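Local atomic coordinates of hypothetical protein yigZ (Escherichia coli, PDB entry 1VI7), a protein that belongs to the IMPACT family and is of uncertain function, but may bind anions and guanyl nucleotides and hydrolyse ribonucleoside triphosphates. Residues 88-93 with 122-127; 83-88 with 115-120. One frame throughout, in Å; residues are numbered along the deposited sequence.

Interaction 1 of 2, residues 88-93 with 122-127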
loop_
_atom_site.group_PDB
_atom_site.type_symbol
_atom_site.label_atom_id
_atom_site.label_comp_id
_atom_site.label_asym_id
_atom_site.label_seq_id
_atom_site.Cartn_x
_atom_site.Cartn_y
_atom_site.Cartn_z
ATOM N N ALA A 88 12.642 8.142 -4.941
ATOM C CA ALA A 88 12.215 9.481 -5.333
ATOM C C ALA A 88 11.259 9.511 -6.509
ATOM O O ALA A 88 10.475 10.456 -6.639
ATOM C CB ALA A 88 13.408 10.369 -5.512
ATOM N N GLN A 89 11.375 8.545 -7.410
ATOM C CA GLN A 89 10.413 8.324 -8.477
ATOM C C GLN A 89 9.055 7.974 -7.850
ATOM O O GLN A 89 8.046 8.679 -7.989
ATOM C CB GLN A 89 10.902 7.238 -9.422
ATOM C CG GLN A 89 12.192 7.490 -10.171
ATOM C CD GLN A 89 12.169 8.703 -11.059
ATOM O OE1 GLN A 89 11.317 8.882 -11.925
ATOM N NE2 GLN A 89 13.061 9.660 -10.823
ATOM N N LEU A 90 9.041 6.998 -6.927
ATOM C CA LEU A 90 7.742 6.658 -6.320
ATOM C C LEU A 90 7.198 7.863 -5.613
ATOM O O LEU A 90 6.065 8.338 -5.789
ATOM C CB LEU A 90 7.875 5.411 -5.472
ATOM C CG LEU A 90 8.669 4.252 -6.110
ATOM C CD1 LEU A 90 9.084 3.233 -5.068
ATOM C CD2 LEU A 90 7.876 3.542 -7.193
ATOM N N MET A 91 8.102 8.620 -4.964
ATOM C CA MET A 91 7.563 9.863 -4.340
ATOM C C MET A 91 7.108 10.810 -5.411
ATOM O O MET A 91 6.113 11.477 -5.248
ATOM C CB MET A 91 8.609 10.440 -3.396
ATOM C CG MET A 91 8.859 9.480 -2.219
ATOM S SD MET A 91 9.655 10.278 -0.835
ATOM C CE MET A 91 8.432 11.447 -0.304
ATOM N N GLY A 92 7.833 10.885 -6.530
ATOM C CA GLY A 92 7.492 11.752 -7.641
ATOM C C GLY A 92 6.128 11.402 -8.241
ATOM O O GLY A 92 5.334 12.285 -8.523
ATOM N N SER A 93 5.814 10.114 -8.384
ATOM C CA SER A 93 4.581 9.708 -8.997
ATOM C C SER A 93 3.311 10.156 -8.301
ATOM O O SER A 93 2.319 10.496 -8.989
ATOM C CB SER A 93 4.531 8.206 -9.226
ATOM O OG SER A 93 5.137 7.526 -8.163
ATOM N N GLY A 122 16.031 5.615 -13.184
ATOM C CA GLY A 122 15.478 5.527 -14.512
ATOM C C GLY A 122 14.623 4.302 -14.767
ATOM O O GLY A 122 13.717 4.319 -15.596
ATOM N N GLY A 123 15.026 3.158 -14.227
ATOM C CA GLY A 123 14.295 1.911 -14.357
ATOM C C GLY A 123 12.909 2.079 -13.744
ATOM O O GLY A 123 11.912 1.854 -14.442
ATOM N N VAL A 124 12.857 2.641 -12.531
ATOM C CA VAL A 124 11.548 2.856 -11.902
ATOM C C VAL A 124 10.770 3.910 -12.684
ATOM O O VAL A 124 9.564 3.724 -12.955
ATOM C CB VAL A 124 11.644 3.171 -10.423
ATOM C CG1 VAL A 124 10.309 3.351 -9.735
ATOM C CG2 VAL A 124 12.393 2.027 -9.747
ATOM N N ASN A 125 11.504 4.831 -13.303
ATOM C CA ASN A 125 10.873 5.835 -14.128
ATOM C C ASN A 125 10.149 5.263 -15.341
ATOM O O ASN A 125 9.054 5.725 -15.675
ATOM C CB ASN A 125 11.954 6.838 -14.601
ATOM C CG ASN A 125 11.285 8.021 -15.292
ATOM O OD1 ASN A 125 10.961 7.903 -16.473
ATOM N ND2 ASN A 125 11.010 9.049 -14.514
ATOM N N GLN A 126 10.731 4.300 -16.032
ATOM C CA GLN A 126 10.151 3.765 -17.246
ATOM C C GLN A 126 8.882 2.968 -16.964
ATOM O O GLN A 126 7.899 3.013 -17.690
ATOM C CB GLN A 126 11.154 2.863 -17.970
ATOM C CG GLN A 126 12.351 3.586 -18.552
ATOM C CD GLN A 126 11.905 4.796 -19.362
ATOM O OE1 GLN A 126 12.442 5.885 -19.146
ATOM N NE2 GLN A 126 10.840 4.605 -20.133
ATOM N N ALA A 127 8.993 2.154 -15.915
ATOM C CA ALA A 127 7.949 1.253 -15.460
ATOM C C ALA A 127 6.697 2.065 -15.114
ATOM O O ALA A 127 5.571 1.747 -15.449
ATOM C CB ALA A 127 8.423 0.537 -14.199
#

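Interaction 2 of 2, residues 83-88 with 115-120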
loop_
_atom_site.group_PDB
_atom_site.type_symbol
_atom_site.label_atom_id
_atom_site.label_comp_id
_atom_site.label_asym_id
_atom_site.label_seq_id
_atom_site.Cartn_x
_atom_site.Cartn_y
_atom_site.Cartn_z
ATOM N N GLY A 83 19.150 2.815 -4.263
ATOM C CA GLY A 83 17.948 2.746 -3.407
ATOM C C GLY A 83 17.144 4.006 -3.427
ATOM O O GLY A 83 15.946 4.014 -3.687
ATOM N N LYS A 84 17.793 5.118 -3.018
ATOM C CA LYS A 84 17.073 6.390 -2.954
ATOM C C LYS A 84 16.565 6.823 -4.307
ATOM O O LYS A 84 15.372 7.116 -4.426
ATOM C CB LYS A 84 17.896 7.433 -2.235
ATOM C CG LYS A 84 17.656 7.599 -0.747
ATOM N N PRO A 85 17.379 6.824 -5.351
ATOM C CA PRO A 85 16.940 7.187 -6.687
ATOM C C PRO A 85 15.591 6.586 -7.028
ATOM O O PRO A 85 14.672 7.356 -7.335
ATOM C CB PRO A 85 18.026 6.656 -7.589
ATOM C CG PRO A 85 19.240 6.661 -6.765
ATOM C CD PRO A 85 18.805 6.472 -5.335
ATOM N N MET A 86 15.414 5.270 -6.842
ATOM C CA MET A 86 14.122 4.647 -7.157
ATOM C C MET A 86 13.036 5.078 -6.198
ATOM O O MET A 86 11.876 5.245 -6.596
ATOM C CB MET A 86 14.203 3.194 -7.365
ATOM C CG MET A 86 14.602 2.217 -6.327
ATOM S SD MET A 86 14.723 0.522 -6.911
ATOM C CE MET A 86 16.374 0.390 -7.485
ATOM N N LEU A 87 13.374 5.392 -4.956
ATOM C CA LEU A 87 12.315 5.885 -4.040
ATOM C C LEU A 87 11.781 7.225 -4.498
ATOM O O LEU A 87 10.549 7.469 -4.557
ATOM C CB LEU A 87 12.879 5.908 -2.646
ATOM C CG LEU A 87 12.150 6.352 -1.411
ATOM C CD1 LEU A 87 12.152 7.869 -1.285
ATOM C CD2 LEU A 87 10.733 5.781 -1.367
ATOM N N ALA A 88 12.642 8.142 -4.941
ATOM C CA ALA A 88 12.215 9.481 -5.333
ATOM C C ALA A 88 11.259 9.511 -6.509
ATOM O O ALA A 88 10.475 10.456 -6.639
ATOM C CB ALA A 88 13.408 10.369 -5.512
ATOM N N GLY A 115 25.995 6.130 -13.868
ATOM C CA GLY A 115 25.511 5.023 -14.633
ATOM C C GLY A 115 24.524 4.143 -13.891
ATOM O O GLY A 115 23.582 3.629 -14.500
ATOM N N LEU A 116 24.794 3.863 -12.623
ATOM C CA LEU A 116 23.937 3.057 -11.772
ATOM C C LEU A 116 22.658 3.808 -11.416
ATOM O O LEU A 116 21.609 3.194 -11.391
ATOM C CB LEU A 116 24.635 2.689 -10.451
ATOM C CG LEU A 116 25.879 1.813 -10.609
ATOM C CD1 LEU A 116 26.441 1.466 -9.259
ATOM C CD2 LEU A 116 25.538 0.561 -11.418
ATOM N N VAL A 117 22.780 5.098 -11.117
ATOM C CA VAL A 117 21.630 5.925 -10.800
ATOM C C VAL A 117 20.656 5.974 -11.958
ATOM O O VAL A 117 19.448 5.819 -11.740
ATOM C CB VAL A 117 22.036 7.350 -10.376
ATOM C CG1 VAL A 117 20.854 8.311 -10.413
ATOM C CG2 VAL A 117 22.660 7.271 -8.984
ATOM N N LYS A 118 21.145 6.085 -13.199
ATOM C CA LYS A 118 20.203 6.125 -14.319
ATOM C C LYS A 118 19.625 4.745 -14.613
ATOM O O LYS A 118 18.570 4.609 -15.261
ATOM C CB LYS A 118 20.790 6.780 -15.541
ATOM C CG LYS A 118 21.762 7.908 -15.327
ATOM C CD LYS A 118 21.168 9.312 -15.418
ATOM C CE LYS A 118 22.135 10.343 -14.843
ATOM N NZ LYS A 118 23.443 10.374 -15.581
ATOM N N ALA A 119 20.232 3.690 -14.085
ATOM C CA ALA A 119 19.757 2.348 -14.330
ATOM C C ALA A 119 18.689 1.964 -13.306
ATOM O O ALA A 119 17.777 1.193 -13.597
ATOM C CB ALA A 119 20.882 1.345 -14.335
ATOM N N TYR A 120 18.795 2.532 -12.123
ATOM C CA TYR A 120 17.859 2.237 -11.058
ATOM C C TYR A 120 16.747 3.258 -10.995
ATOM O O TYR A 120 15.586 2.866 -11.072
ATOM C CB TYR A 120 18.628 2.146 -9.739
ATOM C CG TYR A 120 19.439 0.858 -9.689
ATOM C CD1 TYR A 120 18.757 -0.348 -9.560
ATOM C CD2 TYR A 120 20.821 0.835 -9.812
ATOM C CE1 TYR A 120 19.453 -1.533 -9.532
ATOM C CE2 TYR A 120 21.513 -0.358 -9.811
ATOM C CZ TYR A 120 20.826 -1.536 -9.647
ATOM O OH TYR A 120 21.486 -2.743 -9.620
#

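Interaction 1 of 2, residues 88-93 with 122-127
Gln-89 lays its side chain over Val-124 and Asn-125 of the neighbouring helix, with CB 3.9 Å from Val-124 CG1 and the amide beyond it beside Asn-125. The bend at chi2 (-60°) carries the amide round to Asn-125. Asn-125 ND2 donates to Gln-89 OE1 at 2.6 Å through a nearly straight N-H (161°). The acceptor lies close to the plane of the asparagine amide, whereas the donor is tilted out of the glutamine carbonyl plane, the two amide planes being well away from coplanar. Deeper between the helices, Leu-90 and Val-124 meet roughly perpendicular to each other, and Leu-90 CD2 lies 3.5 Å from Val-124 CG1. Val-124 also touches Thr-27 of strand 23-31, so it sits between the other helix and the sheet, touching both. The two segments run roughly parallel: the axes of these short segments diverge by 33° and come within 9.4 Å. Residue types follow depth: buried Leu-90 and Val-124 offer methyl groups, while partly exposed Gln-89 and Asn-125 have amides. A neutral amide pair at this outer edge implies a directional cross-link between helices that needs no formal charge.

Interaction 2 of 2, residues 83-88 with 115-120
The start of helix 84-93 comes alongside helix 113-128 at two points, Pro-85 CA being 6.4 Å from Val-117 CA and Met-86 CA 5.9 Å from Tyr-120 CA. Gly-83 belongs to the preceding turn, yet its O accepts the first helical bond from Leu-87 N. Proline suits this opening turn, where its missing N-H breaks no bond of the helix. No hydrogen bond spans the two segments; the contact is apolar. Pro-85 presents its ring, and CG meets Val-117 CG2 at 4.1 Å, one side chain set crosswise to the other where both are partly exposed. Both helices pack on strand 98-105, which lies between them in sequence: Met-86 and Tyr-120 each touch Val-102. Such helices packed on one face of an antiparallel sheet are consistent with a fold like domain 2 of ribosomal protein S5, to whose clan this family region is assigned. Met-86 and Tyr-120 extend in the same direction, shoulder to shoulder. With chi1 at 64°, the methionine CG is flanked by both main-chain neighbours of CA, N and C, and a bend at chi3 (88°) turns the methyl back toward the tyrosine. Met-86 CE approaches the ring obliquely near its base, with Tyr-120 CD1 its nearest ring atom and Tyr-120 CB 3.6 Å away. An unbranched, flexible thioether can bend to place its methyl against the ring base. Tyrosine also brings a polar end to a buried site: its OH hydrogen-bonds to Glu-77 OE1, which helps fix the far end of the ring.

How the interactions relate
Interactions 1 and 2 are successive parts of one interface between helix 84-93 and helix 113-128, with centres about 9 Å apart. Ala-88 is common to both ranges but takes part in neither contact. The join is apolar: Val-124 CG2, from interaction 1, packs on Met-86 CB, from interaction 2, at 3.2 Å. Spacing along the helices explains the continuity, since Val-117, Tyr-120 and Val-124 follow one another at three- and four-residue steps, while Pro-85 and Gln-89, and Met-86 and Leu-90, are each four residues apart. Interaction 1 adds an amide link to this seam, whereas interaction 2 relies on apolar packing between its segments.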